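Local coordinates for flap endonuclease 1 (Desulfurococcus amylolyticus, PDB 3ORY), which probably cleaves 5' flaps from branched DNA as a structure-specific endonuclease of the XPG/FEN1 family, at residues D250-G255 and I291-Y296; I235-L240 and Y296-Q301; I243-G248 and G272-I277; Q162-A165 and A169-A172; D41-L46 and E99-E104. All coordinates share one frame; numbering follows the deposited sequence.

How the contacts relate
Contacts 1, 2 and 3 form one cluster, with centres 10 to 12 Å apart, around helices 237-247 and 290-298. Contact 3 is buried and purely aliphatic across its segments, contact 1 is half buried and aromatic, and contact 2 is a thin surface patch where helix 237-247 meets the end of helix 290-298. Contacts 1 and 3 share one phosphate, gripped by K294 in the first and by backbone amides in the second. Contacts 4 and 5 are buried beside the central parallel strands. R103 of contact 5 binds the 250-255 loop, and P164 and A165 of contact 4 pack against Q301 of contact 2.

Contact 1: D250-G255 and I291-Y296; sequences DYNPDG and IAIKKY. With PO4 (phosphate ion), chain D.
The Y296 ring is sandwiched: Y251 OH lies over one face, 3.4 Å from Y296 CE2, and the opposite face carries P300 CA. Y251 turns its edge toward that first face in an offset edge-to-face pair, with centroids 5.5 Å apart and planes at 64°. Its own ring is approached obliquely by I293 CG2. Segment 250-255 follows the first helix of the helix-two-turn-helix motif expected in this family, so the contact ties the loop between helices 237-247 and 261-271 to helix 290-298. The two phenol oxygens do not pair with each other; both bond to E166, Y251 OH to OE2 and Y296 OH to OE1, so one carboxylate holds the outer ends of both rings. Nearer the Y251 backbone the packing is aliphatic. I293 lies antiparallel alongside Y251, its CD1 3.6 Å from Y251 CB, because CG1 stands anti to the carbonyl carbon (chi1 -62°) and the chain is extended beyond it. The same methyl skirts N252 OD1, whose polar partner is T249 OG1; N252 ND2 donates to I245 O. A type I turn, N252 to G255, carries the loop onward. On another side of the helix, K294 bends at chi3 so that its ammonium donates to phosphate O3 at 3.0 Å from NZ and to phosphate O2 at 3.1 Å from NZ.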
# COMPACT_ATOMS: atom_id res chain seq x y z
N ASP A 250 -9.73 11.02 0.28
CA ASP A 250 -10.71 10.74 1.33
C ASP A 250 -11.76 11.84 1.45
O ASP A 250 -12.90 11.58 1.85
CB ASP A 250 -10.01 10.61 2.70
CG ASP A 250 -9.37 9.26 2.91
OD1 ASP A 250 -9.84 8.24 2.32
OD2 ASP A 250 -8.40 9.20 3.70
N TYR A 251 -11.39 13.06 1.08
CA TYR A 251 -12.28 14.22 1.22
C TYR A 251 -13.19 14.43 0.00
O TYR A 251 -14.06 15.30 0.01
CB TYR A 251 -11.45 15.48 1.52
CG TYR A 251 -10.60 15.25 2.74
CD1 TYR A 251 -11.15 15.30 4.02
CD2 TYR A 251 -9.25 14.92 2.61
CE1 TYR A 251 -10.38 15.03 5.15
CE2 TYR A 251 -8.47 14.66 3.73
CZ TYR A 251 -9.04 14.72 5.00
OH TYR A 251 -8.27 14.48 6.10
N ASN A 252 -12.96 13.64 -1.05
CA ASN A 252 -13.77 13.67 -2.27
C ASN A 252 -13.51 12.36 -3.03
O ASN A 252 -12.86 12.36 -4.07
CB ASN A 252 -13.48 14.93 -3.13
CG ASN A 252 -12.10 14.92 -3.80
OD1 ASN A 252 -11.06 14.63 -3.17
ND2 ASN A 252 -12.07 15.27 -5.10
N PRO A 253 -14.00 11.23 -2.48
CA PRO A 253 -13.57 9.89 -2.92
C PRO A 253 -13.81 9.53 -4.39
O PRO A 253 -13.08 8.71 -4.95
CB PRO A 253 -14.34 8.92 -1.99
CG PRO A 253 -15.19 9.74 -1.11
CD PRO A 253 -14.95 11.20 -1.34
N ASP A 254 -14.81 10.15 -5.01
CA ASP A 254 -15.11 9.88 -6.42
C ASP A 254 -14.27 10.70 -7.41
O ASP A 254 -14.27 10.41 -8.61
CB ASP A 254 -16.60 10.09 -6.69
CG ASP A 254 -17.47 9.14 -5.89
OD1 ASP A 254 -17.06 7.99 -5.67
OD2 ASP A 254 -18.58 9.56 -5.48
N GLY A 255 -13.56 11.70 -6.90
CA GLY A 255 -12.84 12.64 -7.77
C GLY A 255 -13.77 13.34 -8.75
O GLY A 255 -14.94 13.61 -8.43
N ILE A 291 -9.65 23.87 -2.32
CA ILE A 291 -8.57 24.67 -1.73
C ILE A 291 -8.26 24.20 -0.30
O ILE A 291 -7.09 24.04 0.07
CB ILE A 291 -8.84 26.20 -1.77
CG1 ILE A 291 -8.93 26.69 -3.22
CG2 ILE A 291 -7.72 26.96 -1.02
CD1 ILE A 291 -9.29 28.19 -3.40
N ALA A 292 -9.30 23.96 0.48
CA ALA A 292 -9.12 23.45 1.84
C ALA A 292 -8.45 22.07 1.85
O ALA A 292 -7.61 21.78 2.71
CB ALA A 292 -10.46 23.41 2.59
N ILE A 293 -8.81 21.22 0.89
CA ILE A 293 -8.21 19.88 0.78
C ILE A 293 -6.72 20.00 0.45
O ILE A 293 -5.89 19.34 1.06
CB ILE A 293 -8.92 18.98 -0.26
CG1 ILE A 293 -10.37 18.74 0.14
CG2 ILE A 293 -8.19 17.65 -0.38
CD1 ILE A 293 -11.24 18.10 -0.97
N LYS A 294 -6.39 20.85 -0.52
CA LYS A 294 -4.99 21.13 -0.85
C LYS A 294 -4.20 21.61 0.37
O LYS A 294 -3.12 21.06 0.69
CB LYS A 294 -4.90 22.18 -1.98
CG LYS A 294 -3.45 22.54 -2.36
CD LYS A 294 -3.37 23.58 -3.49
CE LYS A 294 -3.77 24.98 -3.00
NZ LYS A 294 -3.63 26.03 -4.07
N LYS A 295 -4.72 22.62 1.05
CA LYS A 295 -4.04 23.16 2.24
C LYS A 295 -3.87 22.13 3.34
O LYS A 295 -2.88 22.16 4.09
CB LYS A 295 -4.74 24.42 2.78
CG LYS A 295 -4.70 25.60 1.81
CD LYS A 295 -5.36 26.85 2.43
CE LYS A 295 -5.28 28.06 1.50
NZ LYS A 295 -3.88 28.32 1.05
N TYR A 296 -4.83 21.21 3.45
CA TYR A 296 -4.70 20.11 4.40
C TYR A 296 -3.54 19.18 4.00
O TYR A 296 -2.70 18.84 4.83
CB TYR A 296 -6.00 19.30 4.57
CG TYR A 296 -5.75 18.16 5.51
CD1 TYR A 296 -5.71 18.37 6.89
CD2 TYR A 296 -5.47 16.87 5.03
CE1 TYR A 296 -5.44 17.33 7.77
CE2 TYR A 296 -5.18 15.83 5.91
CZ TYR A 296 -5.18 16.07 7.28
OH TYR A 296 -4.88 15.06 8.18
P PO4 D . -6.18 25.69 -6.63
O1 PO4 D . -7.41 24.88 -6.32
O2 PO4 D . -6.10 26.86 -5.69
O3 PO4 D . -4.94 24.86 -6.46
O4 PO4 D . -6.31 26.15 -8.07

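Contact 2: I235-L240 and Y296-Q301; sequences ITLENL and YFLQPQ
L298 carries most of this contact and splits its two methyls between two neighbours on helix 237-247. CD2 meets L237 CD2 at 4.0 Å, and CD1 lies against the E238 side chain. The two leucines run past each other in opposite directions, so that one methyl of each meets the other. L237 sends CG away from its backbone N (chi1 177°), which brings CD2 to L298; the side chain also touches L230 of helix 226-233. E238 crosses L298 at about a right angle. Extended beyond CG, it puts OE2 3.7 Å from L298 CD1 and its CG 4.0 Å from the same methyl, so the aliphatic part of the glutamate and one carboxylate oxygen share a single leucine methyl. The other oxygen, OE1, is held by K294 in a salt bridge. That lysine is one turn earlier on the L298 helix, so charge and apolar packing join the same two helices side by side. Both partners sit near helix ends. T236 caps helix 237-247, its OG1 accepting from N239 N at 3.0 Å (N-H...O 164°). Helix 290-298 ends here: Q299 is the first residue to leave helical geometry, and Q301 N donates to Y296 OH at 3.0 Å, folding the exit back over the tyrosine. Only these three side chains meet between the segments, a shallow surface patch. It is where helix 290-298 leans on the start of the first helix of the helix-two-turn-helix motif, which in FEN1 relatives grips duplex DNA.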
# COMPACT_ATOMS: atom_id res chain seq x y z
N ILE A 235 6.19 20.62 -12.40
CA ILE A 235 5.06 21.04 -11.56
C ILE A 235 5.51 21.35 -10.12
O ILE A 235 6.55 20.89 -9.68
CB ILE A 235 3.92 19.99 -11.53
CG1 ILE A 235 4.40 18.65 -10.94
CG2 ILE A 235 3.32 19.77 -12.92
CD1 ILE A 235 3.29 17.64 -10.71
N THR A 236 4.70 22.13 -9.41
CA THR A 236 4.92 22.41 -8.00
C THR A 236 4.28 21.31 -7.17
O THR A 236 3.49 20.52 -7.68
CB THR A 236 4.29 23.75 -7.60
OG1 THR A 236 2.87 23.65 -7.78
CG2 THR A 236 4.85 24.92 -8.45
N LEU A 237 4.60 21.28 -5.87
CA LEU A 237 3.94 20.35 -4.96
C LEU A 237 2.43 20.61 -4.92
O LEU A 237 1.64 19.67 -4.91
CB LEU A 237 4.55 20.43 -3.54
CG LEU A 237 3.89 19.55 -2.46
CD1 LEU A 237 3.89 18.06 -2.81
CD2 LEU A 237 4.53 19.78 -1.08
N GLU A 238 2.03 21.88 -4.91
CA GLU A 238 0.58 22.20 -4.96
C GLU A 238 -0.08 21.62 -6.21
O GLU A 238 -1.18 21.08 -6.12
CB GLU A 238 0.33 23.72 -4.84
CG GLU A 238 0.50 24.24 -3.42
CD GLU A 238 0.03 25.67 -3.24
OE1 GLU A 238 -0.80 26.15 -4.05
OE2 GLU A 238 0.49 26.32 -2.28
N ASN A 239 0.59 21.73 -7.36
CA ASN A 239 0.13 21.09 -8.60
C ASN A 239 -0.05 19.58 -8.42
O ASN A 239 -1.06 19.02 -8.84
CB ASN A 239 1.11 21.30 -9.76
CG ASN A 239 1.23 22.75 -10.23
OD1 ASN A 239 0.38 23.63 -9.96
ND2 ASN A 239 2.30 23.00 -10.96
N LEU A 240 0.94 18.93 -7.79
CA LEU A 240 0.86 17.47 -7.56
C LEU A 240 -0.33 17.10 -6.68
O LEU A 240 -1.08 16.15 -6.96
CB LEU A 240 2.16 16.94 -6.92
CG LEU A 240 2.23 15.41 -6.77
CD1 LEU A 240 2.31 14.72 -8.15
CD2 LEU A 240 3.39 14.96 -5.90
N TYR A 296 -4.83 21.21 3.45
CA TYR A 296 -4.70 20.11 4.40
C TYR A 296 -3.54 19.18 4.00
O TYR A 296 -2.70 18.84 4.83
CB TYR A 296 -6.00 19.30 4.57
CG TYR A 296 -5.75 18.16 5.51
CD1 TYR A 296 -5.71 18.37 6.89
CD2 TYR A 296 -5.47 16.87 5.03
CE1 TYR A 296 -5.44 17.33 7.77
CE2 TYR A 296 -5.18 15.83 5.91
CZ TYR A 296 -5.18 16.07 7.28
OH TYR A 296 -4.88 15.06 8.18
N PHE A 297 -3.50 18.78 2.73
CA PHE A 297 -2.38 17.96 2.24
C PHE A 297 -1.02 18.61 2.50
O PHE A 297 -0.05 17.93 2.81
CB PHE A 297 -2.55 17.62 0.76
CG PHE A 297 -3.34 16.33 0.52
CD1 PHE A 297 -2.68 15.16 0.16
CD2 PHE A 297 -4.72 16.30 0.68
CE1 PHE A 297 -3.39 13.96 -0.05
CE2 PHE A 297 -5.45 15.11 0.47
CZ PHE A 297 -4.77 13.94 0.11
N LEU A 298 -0.97 19.94 2.41
CA LEU A 298 0.27 20.68 2.71
C LEU A 298 0.63 20.63 4.19
O LEU A 298 1.80 20.64 4.52
CB LEU A 298 0.18 22.14 2.25
CG LEU A 298 0.19 22.42 0.74
CD1 LEU A 298 -0.17 23.88 0.47
CD2 LEU A 298 1.55 22.08 0.15
N GLN A 299 -0.37 20.61 5.07
CA GLN A 299 -0.12 20.57 6.51
C GLN A 299 -1.06 19.59 7.19
O GLN A 299 -1.99 20.01 7.89
CB GLN A 299 -0.28 21.96 7.13
CG GLN A 299 0.64 23.00 6.53
CD GLN A 299 0.83 24.18 7.43
OE1 GLN A 299 1.65 24.14 8.36
NE2 GLN A 299 0.09 25.25 7.18
N PRO A 300 -0.83 18.28 6.98
CA PRO A 300 -1.75 17.26 7.49
C PRO A 300 -1.58 17.04 8.98
O PRO A 300 -0.58 17.50 9.57
CB PRO A 300 -1.35 16.00 6.72
CG PRO A 300 0.10 16.20 6.44
CD PRO A 300 0.28 17.67 6.22
N GLN A 301 -2.55 16.38 9.59
CA GLN A 301 -2.46 16.06 11.00
C GLN A 301 -1.51 14.87 11.17
O GLN A 301 -1.83 13.76 10.76
CB GLN A 301 -3.84 15.73 11.59
CG GLN A 301 -3.85 15.73 13.13
CD GLN A 301 -3.54 17.10 13.70
OE1 GLN A 301 -4.10 18.12 13.27
NE2 GLN A 301 -2.63 17.15 14.64

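Contact 3: I243-G248 and G272-I277; sequences IGILLG and GGIEKI. With PO4 (phosphate ion), chain D.
Phosphate O4 is held by two successive backbone amides of segment 272-277. The bond from E275 N to O4 is 2.9 Å long and almost straight (177°). The one from I274 N to O4 is equally short, 2.9 Å, but bent to 137°. These amides open the I274-I277 type I turn, and the anion, which probably came from the crystallisation liquor, sits at its start, with G273 next to it at backbone angles suited to glycine. From that turn I274 points its side chain the other way, into helix 237-247. With CG1 anti to the carbonyl carbon (chi1 -70°) and the chain extended, CD1 touches both I245 and L246: it lies 3.8 Å from I245 CG2 and 4.0 Å from L246 CD2. The I274 chain runs antiparallel alongside L246 but crosses I245 at a slant. Helix 237-247 is the first and helix 261-271 the second helix of the helix-two-turn-helix motif characteristic of FEN1-like nucleases, and segment 272-277 follows directly from the second helix, so these aliphatic contacts bind the turn back onto the first. At the end of the turn I277 returns to the same face, where its CD1 meets L246 CD1 tip to tip at 4.1 Å; Y271 touches it from the second helix. V268 and L282 also cover L246, and I293 packs on I245.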
# COMPACT_ATOMS: atom_id res chain seq x y z
N ILE A 243 -3.47 17.34 -8.66
CA ILE A 243 -3.67 16.14 -9.48
C ILE A 243 -4.39 15.07 -8.66
O ILE A 243 -5.37 14.47 -9.13
CB ILE A 243 -2.34 15.60 -10.08
CG1 ILE A 243 -1.79 16.59 -11.12
CG2 ILE A 243 -2.58 14.25 -10.76
CD1 ILE A 243 -0.33 16.33 -11.51
N GLY A 244 -3.93 14.87 -7.42
CA GLY A 244 -4.56 13.90 -6.53
C GLY A 244 -6.03 14.19 -6.24
O GLY A 244 -6.86 13.27 -6.20
N ILE A 245 -6.33 15.48 -6.04
CA ILE A 245 -7.70 15.93 -5.76
C ILE A 245 -8.62 15.66 -6.96
O ILE A 245 -9.78 15.25 -6.79
CB ILE A 245 -7.72 17.42 -5.34
CG1 ILE A 245 -7.06 17.59 -3.96
CG2 ILE A 245 -9.15 17.97 -5.32
CD1 ILE A 245 -6.75 19.04 -3.54
N LEU A 246 -8.09 15.85 -8.17
CA LEU A 246 -8.87 15.57 -9.38
C LEU A 246 -9.17 14.08 -9.50
O LEU A 246 -10.24 13.69 -9.98
CB LEU A 246 -8.15 16.07 -10.63
CG LEU A 246 -8.08 17.59 -10.78
CD1 LEU A 246 -7.39 17.96 -12.09
CD2 LEU A 246 -9.48 18.19 -10.74
N LEU A 247 -8.23 13.27 -9.05
CA LEU A 247 -8.39 11.82 -9.07
C LEU A 247 -9.29 11.31 -7.94
O LEU A 247 -10.03 10.33 -8.11
CB LEU A 247 -7.02 11.13 -9.07
CG LEU A 247 -6.11 11.46 -10.26
CD1 LEU A 247 -4.80 10.68 -10.12
CD2 LEU A 247 -6.79 11.13 -11.59
N GLY A 248 -9.23 11.98 -6.79
CA GLY A 248 -10.09 11.65 -5.66
C GLY A 248 -9.34 11.28 -4.39
O GLY A 248 -8.48 10.40 -4.41
N GLY A 272 -2.80 26.08 -14.32
CA GLY A 272 -2.04 26.46 -13.13
C GLY A 272 -2.74 26.11 -11.83
O GLY A 272 -2.63 26.83 -10.85
N GLY A 273 -3.45 24.99 -11.82
CA GLY A 273 -4.19 24.57 -10.63
C GLY A 273 -5.58 24.10 -11.00
O GLY A 273 -5.84 23.78 -12.16
N ILE A 274 -6.48 24.07 -10.03
CA ILE A 274 -7.84 23.59 -10.26
C ILE A 274 -8.83 24.73 -10.48
O ILE A 274 -9.72 24.61 -11.32
CB ILE A 274 -8.32 22.67 -9.10
CG1 ILE A 274 -7.57 21.34 -9.13
CG2 ILE A 274 -9.82 22.41 -9.20
CD1 ILE A 274 -7.83 20.44 -7.90
N GLU A 275 -8.69 25.82 -9.72
CA GLU A 275 -9.74 26.85 -9.67
C GLU A 275 -10.01 27.56 -11.00
O GLU A 275 -11.13 28.06 -11.23
CB GLU A 275 -9.48 27.87 -8.55
CG GLU A 275 -9.76 27.35 -7.12
CD GLU A 275 -11.18 26.76 -6.91
OE1 GLU A 275 -11.56 26.51 -5.74
OE2 GLU A 275 -11.92 26.53 -7.89
N LYS A 276 -9.01 27.58 -11.88
CA LYS A 276 -9.12 28.21 -13.20
C LYS A 276 -9.55 27.25 -14.32
O LYS A 276 -9.89 27.70 -15.42
CB LYS A 276 -7.80 28.88 -13.58
CG LYS A 276 -7.49 30.12 -12.77
CD LYS A 276 -6.13 30.66 -13.12
CE LYS A 276 -6.04 32.13 -12.79
NZ LYS A 276 -4.82 32.72 -13.40
N ILE A 277 -9.49 25.93 -14.06
CA ILE A 277 -9.97 24.93 -15.03
C ILE A 277 -11.41 25.31 -15.40
O ILE A 277 -12.22 25.54 -14.50
CB ILE A 277 -9.89 23.47 -14.48
CG1 ILE A 277 -8.44 23.08 -14.18
CG2 ILE A 277 -10.51 22.45 -15.46
CD1 ILE A 277 -8.28 21.70 -13.54
P PO4 D . -6.18 25.69 -6.63
O1 PO4 D . -7.41 24.88 -6.32
O2 PO4 D . -6.10 26.86 -5.69
O3 PO4 D . -4.94 24.86 -6.46
O4 PO4 D . -6.31 26.15 -8.07

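Contact 4: Q162-A165 and A169-A172; sequences QAPA and AQAA
A163 and Q170, both buried, form the tight part: A163 CB lies 3.5 Å from Q170 CB and 4.0 Å from Q170 CG, a close methyl-to-methylene fit with V92 of strand 88-93 touching both residues. Q170 leaves the helix with CG anti to the backbone N (chi1 -175°), then bends at chi2 (65°), which carries its amide past A163 toward P164. The contact lies within a beta-alpha-beta crossover, in which strand 160-162 leads through segment 162-165 into helix 167-176 and on to strand 182-184 of the same sheet. The other side is looser. P164, only partly buried, crosses the glutamine side chain at about a right angle and touches it through CD alone, 3.5 Å from Q170 OE1. That oxygen accepts from T303 N, so the amide links the start of helix 167-176 to the chain just beyond Q301. Q162, an exposed residue, points its CB away from the helix, and its side chain curls back along its own segment, NE2 donating to A163 O at 2.8 Å. The A163 oxygen lies nearly in the amide plane, while the donor is tilted 19° from the carbonyl plane. NE2 also binds D94 O, and Q162 OE1 accepts from K150 NZ.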
# COMPACT_ATOMS: atom_id res chain seq x y z
N GLN A 162 1.14 4.66 15.67
CA GLN A 162 -0.25 5.08 15.60
C GLN A 162 -0.30 6.50 15.03
O GLN A 162 0.06 7.47 15.70
CB GLN A 162 -0.91 5.05 16.99
CG GLN A 162 -2.41 5.40 16.95
CD GLN A 162 -3.15 4.55 15.94
OE1 GLN A 162 -3.30 3.34 16.13
NE2 GLN A 162 -3.62 5.17 14.83
N ALA A 163 -0.74 6.62 13.78
CA ALA A 163 -0.95 7.93 13.17
C ALA A 163 -2.20 8.57 13.78
O ALA A 163 -3.16 7.86 14.06
CB ALA A 163 -1.11 7.78 11.68
N PRO A 164 -2.18 9.90 14.01
CA PRO A 164 -3.40 10.58 14.44
C PRO A 164 -4.49 10.57 13.36
O PRO A 164 -5.69 10.53 13.69
CB PRO A 164 -2.94 12.02 14.71
CG PRO A 164 -1.70 12.20 13.91
CD PRO A 164 -1.03 10.83 13.94
N ALA A 165 -4.09 10.61 12.09
CA ALA A 165 -5.02 10.66 10.97
C ALA A 165 -4.51 9.76 9.85
O ALA A 165 -4.26 8.59 10.10
CB ALA A 165 -5.22 12.13 10.49
N ALA A 169 0.15 10.08 5.45
CA ALA A 169 0.67 11.39 5.91
C ALA A 169 1.71 11.26 7.02
O ALA A 169 2.72 11.96 7.02
CB ALA A 169 -0.51 12.27 6.41
N GLN A 170 1.42 10.40 7.99
CA GLN A 170 2.36 10.11 9.07
C GLN A 170 3.63 9.45 8.54
O GLN A 170 4.73 9.79 8.99
CB GLN A 170 1.73 9.23 10.16
CG GLN A 170 2.64 9.00 11.38
CD GLN A 170 2.92 10.27 12.16
OE1 GLN A 170 2.06 11.15 12.28
NE2 GLN A 170 4.14 10.38 12.70
N ALA A 171 3.48 8.54 7.58
CA ALA A 171 4.64 7.92 6.91
C ALA A 171 5.53 9.00 6.29
O ALA A 171 6.74 9.04 6.54
CB ALA A 171 4.19 6.91 5.84
N ALA A 172 4.92 9.90 5.50
CA ALA A 172 5.64 11.02 4.89
C ALA A 172 6.37 11.87 5.93
O ALA A 172 7.52 12.27 5.73
CB ALA A 172 4.69 11.90 4.06

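Contact 5: D41-L46 and E99-E104; sequences DGYNAL and ELKARE
Y43 lies edge-on to both partners. E104 OE2 and K101 CG each sit at the rim of its ring, near the ring plane, along the CD2-CE2 side. E104 crosses Y43 at about a right angle, its carboxylate plane turned 53° from the ring. OE2 comes to 3.3 Å from Y43 CB and 3.7 Å from Y43 CD2, and OE1 lies 3.8 Å from the same CD2: both oxygens face CD2, and OE2 also lies against CB. The tyrosine reaches this place with CG anti to the carbonyl carbon (chi1 -71°) and an unusual chi2 of 11°, which turns the CD2 edge toward helix 102-125. This is the XPG N-terminal part of a PIN-like fold: strand 37-41 ends at D41, which caps helix 42-52, OD2 accepting from N44 N, 3.0 Å away and nearly along the C-O axis. Nucleases of this clan gather acidic residues at this edge of the parallel sheet, and the closeness of D41 OD2 to E104 OE2, 5.4 Å apart, is consistent with such a site. Y43 OH reaches the K96 carbonyl, while the ring also touches P98 and V146. K101 passes Y43 at a slant, its CG 4.0 Å from Y43 CE2; two bends, at chi2 and chi3, then lead its ammonium away to salt bridges with D94 and D250.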
# COMPACT_ATOMS: atom_id res chain seq x y z
N ASP A 41 3.20 1.86 5.06
CA ASP A 41 1.82 2.15 5.36
C ASP A 41 1.09 0.85 5.63
O ASP A 41 1.14 -0.08 4.82
CB ASP A 41 1.15 2.94 4.25
CG ASP A 41 -0.26 3.34 4.61
OD1 ASP A 41 -0.42 4.36 5.30
OD2 ASP A 41 -1.19 2.60 4.23
N GLY A 42 0.47 0.79 6.80
CA GLY A 42 -0.15 -0.43 7.32
C GLY A 42 -1.34 -0.91 6.50
O GLY A 42 -1.34 -2.04 6.03
N TYR A 43 -2.34 -0.05 6.30
CA TYR A 43 -3.55 -0.45 5.57
C TYR A 43 -3.22 -0.86 4.14
O TYR A 43 -3.75 -1.86 3.65
CB TYR A 43 -4.63 0.66 5.58
CG TYR A 43 -5.31 0.88 6.93
CD1 TYR A 43 -4.83 0.29 8.09
CD2 TYR A 43 -6.42 1.73 7.03
CE1 TYR A 43 -5.45 0.52 9.33
CE2 TYR A 43 -7.05 1.95 8.26
CZ TYR A 43 -6.56 1.35 9.40
OH TYR A 43 -7.15 1.57 10.63
N ASN A 44 -2.35 -0.11 3.48
CA ASN A 44 -2.02 -0.43 2.09
C ASN A 44 -1.37 -1.80 1.99
O ASN A 44 -1.71 -2.59 1.10
CB ASN A 44 -1.13 0.63 1.44
CG ASN A 44 -1.20 0.59 -0.06
OD1 ASN A 44 -2.03 1.28 -0.68
ND2 ASN A 44 -0.36 -0.24 -0.68
N ALA A 45 -0.42 -2.08 2.88
CA ALA A 45 0.22 -3.39 2.91
C ALA A 45 -0.79 -4.50 3.15
O ALA A 45 -0.74 -5.52 2.48
CB ALA A 45 1.36 -3.44 3.97
N LEU A 46 -1.70 -4.31 4.10
CA LEU A 46 -2.68 -5.36 4.41
C LEU A 46 -3.59 -5.62 3.21
O LEU A 46 -3.94 -6.76 2.94
CB LEU A 46 -3.49 -5.02 5.68
CG LEU A 46 -2.66 -4.94 6.97
CD1 LEU A 46 -3.53 -4.57 8.19
CD2 LEU A 46 -1.90 -6.22 7.24
N GLU A 99 -12.89 0.62 7.95
CA GLU A 99 -14.30 0.77 7.56
C GLU A 99 -14.70 2.22 7.31
O GLU A 99 -15.73 2.48 6.70
CB GLU A 99 -15.26 0.17 8.60
CG GLU A 99 -15.09 -1.34 8.81
CD GLU A 99 -14.08 -1.67 9.90
OE1 GLU A 99 -13.23 -0.80 10.22
OE2 GLU A 99 -14.13 -2.79 10.44
N LEU A 100 -13.88 3.16 7.77
CA LEU A 100 -14.24 4.57 7.66
C LEU A 100 -13.25 5.34 6.79
O LEU A 100 -13.17 6.56 6.88
CB LEU A 100 -14.36 5.20 9.06
CG LEU A 100 -15.37 4.52 10.00
CD1 LEU A 100 -15.34 5.19 11.37
CD2 LEU A 100 -16.79 4.53 9.40
N LYS A 101 -12.50 4.62 5.96
CA LYS A 101 -11.56 5.22 5.02
C LYS A 101 -12.27 5.38 3.68
O LYS A 101 -12.40 4.40 2.92
CB LYS A 101 -10.33 4.33 4.87
CG LYS A 101 -9.43 4.29 6.12
CD LYS A 101 -8.74 5.64 6.29
CE LYS A 101 -7.61 5.82 5.29
NZ LYS A 101 -7.10 7.22 5.40
N ALA A 102 -12.72 6.59 3.38
CA ALA A 102 -13.63 6.80 2.25
C ALA A 102 -13.02 6.47 0.89
O ALA A 102 -13.68 5.86 0.05
CB ALA A 102 -14.21 8.22 2.27
N ARG A 103 -11.77 6.85 0.66
CA ARG A 103 -11.14 6.55 -0.61
C ARG A 103 -10.90 5.03 -0.79
O ARG A 103 -11.19 4.48 -1.85
CB ARG A 103 -9.86 7.37 -0.85
CG ARG A 103 -9.11 7.03 -2.16
CD ARG A 103 -9.92 7.39 -3.42
NE ARG A 103 -9.09 7.27 -4.62
CZ ARG A 103 -9.47 7.64 -5.84
NH1 ARG A 103 -8.61 7.51 -6.86
NH2 ARG A 103 -10.67 8.14 -6.06
N GLU A 104 -10.41 4.36 0.26
CA GLU A 104 -10.19 2.91 0.17
C GLU A 104 -11.48 2.20 -0.17
O GLU A 104 -11.48 1.24 -0.94
CB GLU A 104 -9.62 2.33 1.47
CG GLU A 104 -8.18 2.69 1.75
CD GLU A 104 -7.71 2.17 3.11
OE1 GLU A 104 -8.52 1.59 3.87
OE2 GLU A 104 -6.52 2.36 3.41